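PDB 1LU4: soluble secreted antigen MPT53 from Mycobacterium tuberculosis, which probably acts as a disulfide oxidoreductase, oxidising reduced, unfolded secreted proteins so that they form disulfide bonds. Local coordinates for residues S47-A50 with A51-A55; Q124-L127 with S128-A132. All blocks are in the same frame, centred on the assembly; numbering follows the deposited sequence.

Interaction 1 of 2, residues S47-A50 with A51-A55; sequences SQVA and AANPA
V49 and N53 lie side by side, one turn apart, and their side chains point the same way. V49 O lies close to the N53 side chain, 3.4 Å from N53 CB and 3.5 Å from N53 CG. N53 CG stands anti to its own carbonyl carbon (chi1 -65°), and this swings the amide back over the preceding turn. The amide is probably turned over in the model, so no partner is assigned to its end. Two alanine methyls also touch the preceding turn. A51 CB lies 3.4 Å from S47 O, and A52 CB lies 3.5 Å from Q48 O.

The backbone is still helical at first. A51 N donates a hydrogen bond to S47 O at 3.1 Å, and A52 N donates one to Q48 O at 3.0 Å. The next hydrogen bond has a shorter span. N53 N reaches A50 O at 3.2 Å, from well above the carbonyl plane. The chain then leaves helical geometry at N53, and P54 follows with no N-H to give.

V49 is buried, with F58 of strand 57-62 and L127 and V131 of helix 124-133 against it. S47 OG is hydrogen-bonded to the backbone oxygen of N78. This is the C-terminal part of helix 37-52, the connection in a beta-alpha-beta crossover between strands 27-32 and 57-62 of the thioredoxin fold.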
loop_
_atom_site.group_PDB
_atom_site.type_symbol
_atom_site.label_atom_id
_atom_site.label_comp_id
_atom_site.label_asym_id
_atom_site.label_seq_id
_atom_site.Cartn_x
_atom_site.Cartn_y
_atom_site.Cartn_z
ATOM N N SER A 47 8.811 -1.338 -4.899
ATOM C CA SER A 47 9.806 -2.290 -4.386
ATOM C C SER A 47 11.108 -1.596 -4.020
ATOM O O SER A 47 11.673 -1.797 -2.937
ATOM C CB SER A 47 10.105 -3.296 -5.513
ATOM O OG SER A 47 11.098 -4.196 -5.040
ATOM N N GLN A 48 11.557 -0.718 -4.888
ATOM C CA GLN A 48 12.844 -0.013 -4.693
ATOM C C GLN A 48 12.740 1.014 -3.585
ATOM O O GLN A 48 13.625 1.122 -2.739
ATOM C CB GLN A 48 13.245 0.645 -6.024
ATOM C CG GLN A 48 13.737 -0.375 -7.062
ATOM C CD GLN A 48 15.003 -1.050 -6.621
ATOM O OE1 GLN A 48 15.065 -2.314 -6.470
ATOM N NE2 GLN A 48 16.046 -0.282 -6.400
ATOM N N VAL A 49 11.696 1.829 -3.576
ATOM C CA VAL A 49 11.570 2.876 -2.561
ATOM C C VAL A 49 11.384 2.268 -1.173
ATOM O O VAL A 49 11.985 2.744 -0.205
ATOM C CB VAL A 49 10.526 3.910 -2.941
ATOM C CG1 VAL A 49 10.394 4.969 -1.823
ATOM C CG2 VAL A 49 10.873 4.595 -4.256
ATOM N N ALA A 50 10.612 1.203 -1.047
ATOM C CA ALA A 50 10.431 0.538 0.252
ATOM C C ALA A 50 11.798 0.030 0.708
ATOM O O ALA A 50 12.172 0.174 1.871
ATOM C CB ALA A 50 9.417 -0.578 0.163
ATOM N N ALA A 51 12.567 -0.592 -0.197
ATOM C CA ALA A 51 13.851 -1.193 0.181
ATOM C C ALA A 51 14.804 -0.121 0.675
ATOM O O ALA A 51 15.577 -0.340 1.610
ATOM C CB ALA A 51 14.467 -1.964 -0.963
ATOM N N ALA A 52 14.769 1.034 0.027
ATOM C CA ALA A 52 15.689 2.138 0.342
ATOM C C ALA A 52 15.281 2.919 1.559
ATOM O O ALA A 52 16.088 3.759 1.992
ATOM C CB ALA A 52 15.829 3.058 -0.890
ATOM N N ASN A 53 14.103 2.714 2.112
ATOM C CA ASN A 53 13.579 3.538 3.191
ATOM C C ASN A 53 13.046 2.641 4.304
ATOM O O ASN A 53 11.854 2.691 4.591
ATOM C CB ASN A 53 12.477 4.485 2.696
ATOM C CG ASN A 53 13.059 5.497 1.693
ATOM O OD1 ASN A 53 13.083 5.212 0.461
ATOM N ND2 ASN A 53 13.506 6.618 2.165
ATOM N N PRO A 54 13.899 1.807 4.927
ATOM C CA PRO A 54 13.418 0.772 5.847
ATOM C C PRO A 54 12.749 1.297 7.103
ATOM O O PRO A 54 11.984 0.571 7.778
ATOM C CB PRO A 54 14.653 -0.069 6.183
ATOM C CG PRO A 54 15.765 0.908 5.936
ATOM C CD PRO A 54 15.363 1.710 4.698
ATOM N N ALA A 55 13.015 2.568 7.467
ATOM C CA ALA A 55 12.339 3.065 8.662
ATOM C C ALA A 55 10.932 3.580 8.337
ATOM O O ALA A 55 10.247 4.032 9.288
ATOM C CB ALA A 55 13.249 4.074 9.301
#

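Interaction 2 of 2, residues Q124-L127 with S128-A132; sequences QDEL and SGRVA
S128 starts the second turn and is hydrogen-bonded back to Q124. Its backbone N reaches Q124 O at 2.8 Å. S128 CB packs close to the same oxygen, at 3.3 Å. G129 N donates a hydrogen bond to D125 O at 3.1 Å. With no side chain, G129 joins the contact through its backbone.

R130 carries the main polar contact. Its N donates a hydrogen bond to E126 O, and its side chain runs alongside that of E126, both pointing the same way. This is an i to i+4 salt bridge along helix 124-133, the last helix of this thioredoxin-like fold, which packs beside helix 37-52 and against strand 102-106. One oxygen, E126 OE2, accepts both hydrogen bonds: R130 NE at 2.8 Å and R130 NH2 at 2.9 Å. OE2 lies at the edge of the guanidinium, in its plane. The NE bond uses the anti lone pair of OE2, whereas NH2 comes from above the carboxylate plane. Because OE2 takes both bonds and the two planes are 48° apart, this is not a flat pairing of two oxygens with two nitrogens. E126 places its carboxylate there with CG anti to the backbone N (chi1 177°) and an extended chain beyond.

V131 N donates a hydrogen bond to L127 O at 2.9 Å. V131 CG2 sits 3.3 Å from that oxygen and meets L127 CD1 at 4.0 Å, the two side chains crossing at a slant. Both residues are buried, and both touch F105 of strand 102-106.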
loop_
_atom_site.group_PDB
_atom_site.type_symbol
_atom_site.label_atom_id
_atom_site.label_comp_id
_atom_site.label_asym_id
_atom_site.label_seq_id
_atom_site.Cartn_x
_atom_site.Cartn_y
_atom_site.Cartn_z
ATOM N N GLN A 124 9.072 6.862 -9.881
ATOM C CA GLN A 124 9.918 6.585 -8.712
ATOM C C GLN A 124 10.457 7.835 -8.059
ATOM O O GLN A 124 10.508 7.926 -6.833
ATOM C CB GLN A 124 11.078 5.648 -9.107
ATOM C CG GLN A 124 11.821 5.177 -7.840
ATOM C CD GLN A 124 12.974 4.264 -8.127
ATOM O OE1 GLN A 124 13.862 4.021 -7.294
ATOM N NE2 GLN A 124 13.042 3.714 -9.317
ATOM N N ASP A 125 10.886 8.795 -8.880
ATOM C CA ASP A 125 11.400 10.033 -8.314
ATOM C C ASP A 125 10.337 10.715 -7.465
ATOM O O ASP A 125 10.618 11.220 -6.385
ATOM C CB ASP A 125 11.862 10.975 -9.428
ATOM C CG ASP A 125 13.263 10.672 -9.919
ATOM O OD1 ASP A 125 13.885 9.631 -9.626
ATOM O OD2 ASP A 125 13.789 11.536 -10.666
ATOM N N GLU A 126 9.089 10.717 -7.998
ATOM C CA GLU A 126 8.066 11.372 -7.193
ATOM C C GLU A 126 7.815 10.626 -5.880
ATOM O O GLU A 126 7.697 11.201 -4.823
ATOM C CB GLU A 126 6.749 11.545 -7.950
ATOM C CG GLU A 126 5.655 12.164 -7.089
ATOM C CD GLU A 126 4.346 12.414 -7.844
ATOM O OE1 GLU A 126 4.348 12.646 -9.071
ATOM O OE2 GLU A 126 3.300 12.333 -7.154
ATOM N N LEU A 127 7.714 9.289 -5.973
ATOM C CA LEU A 127 7.484 8.463 -4.783
ATOM C C LEU A 127 8.607 8.606 -3.762
ATOM O O LEU A 127 8.319 8.768 -2.567
ATOM C CB LEU A 127 7.339 7.000 -5.233
ATOM C CG LEU A 127 7.124 5.999 -4.084
ATOM C CD1 LEU A 127 5.883 6.297 -3.284
ATOM C CD2 LEU A 127 7.084 4.573 -4.643
ATOM N N SER A 128 9.839 8.582 -4.223
ATOM C CA SER A 128 10.976 8.746 -3.319
ATOM C C SER A 128 10.881 10.067 -2.567
ATOM O O SER A 128 11.123 10.135 -1.355
ATOM C CB SER A 128 12.255 8.610 -4.175
ATOM O OG SER A 128 13.352 8.840 -3.362
ATOM N N GLY A 129 10.522 11.166 -3.279
ATOM C CA GLY A 129 10.426 12.449 -2.601
ATOM C C GLY A 129 9.256 12.468 -1.608
ATOM O O GLY A 129 9.442 13.025 -0.521
ATOM N N ARG A 130 8.124 11.875 -1.960
ATOM C CA ARG A 130 7.011 11.884 -0.967
ATOM C C ARG A 130 7.395 11.091 0.281
ATOM O O ARG A 130 7.069 11.450 1.422
ATOM C CB ARG A 130 5.727 11.352 -1.603
ATOM C CG ARG A 130 5.212 12.278 -2.740
ATOM C CD ARG A 130 3.993 11.624 -3.369
ATOM N NE ARG A 130 3.332 12.434 -4.359
ATOM C CZ ARG A 130 2.503 13.456 -4.128
ATOM N NH1 ARG A 130 2.155 13.870 -2.927
ATOM N NH2 ARG A 130 1.992 14.069 -5.205
ATOM N N VAL A 131 8.115 9.984 0.058
ATOM C CA VAL A 131 8.516 9.160 1.229
ATOM C C VAL A 131 9.564 9.885 2.076
ATOM O O VAL A 131 9.448 9.882 3.322
ATOM C CB VAL A 131 9.002 7.802 0.701
ATOM C CG1 VAL A 131 9.705 7.017 1.800
ATOM C CG2 VAL A 131 7.804 7.025 0.148
ATOM N N ALA A 132 10.541 10.539 1.432
ATOM C CA ALA A 132 11.510 11.324 2.204
ATOM C C ALA A 132 10.812 12.385 3.028
ATOM O O ALA A 132 11.292 12.740 4.132
ATOM C CB ALA A 132 12.473 11.963 1.218
#

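Both interactions are local contacts within single helices: interaction 1 in helix 37-52, interaction 2 in helix 124-133. Their centres are 10 Å apart, and the helices touch directly. V49 CG2 packs on Q124 CG at 3.8 Å, and N53 CG meets V131 CG1 at 3.7 Å. Interaction 1 is mostly a surface contact with V49 as its buried residue. Interaction 2 is partly buried, with L127 and V131 as its buried residues. The chemistry differs too. Residues 47-55 rely on backbone hydrogen bonds and small methyls where the helix gives way to a loop. Residues 124-132 keep regular helical hydrogen bonds and add a charged pair.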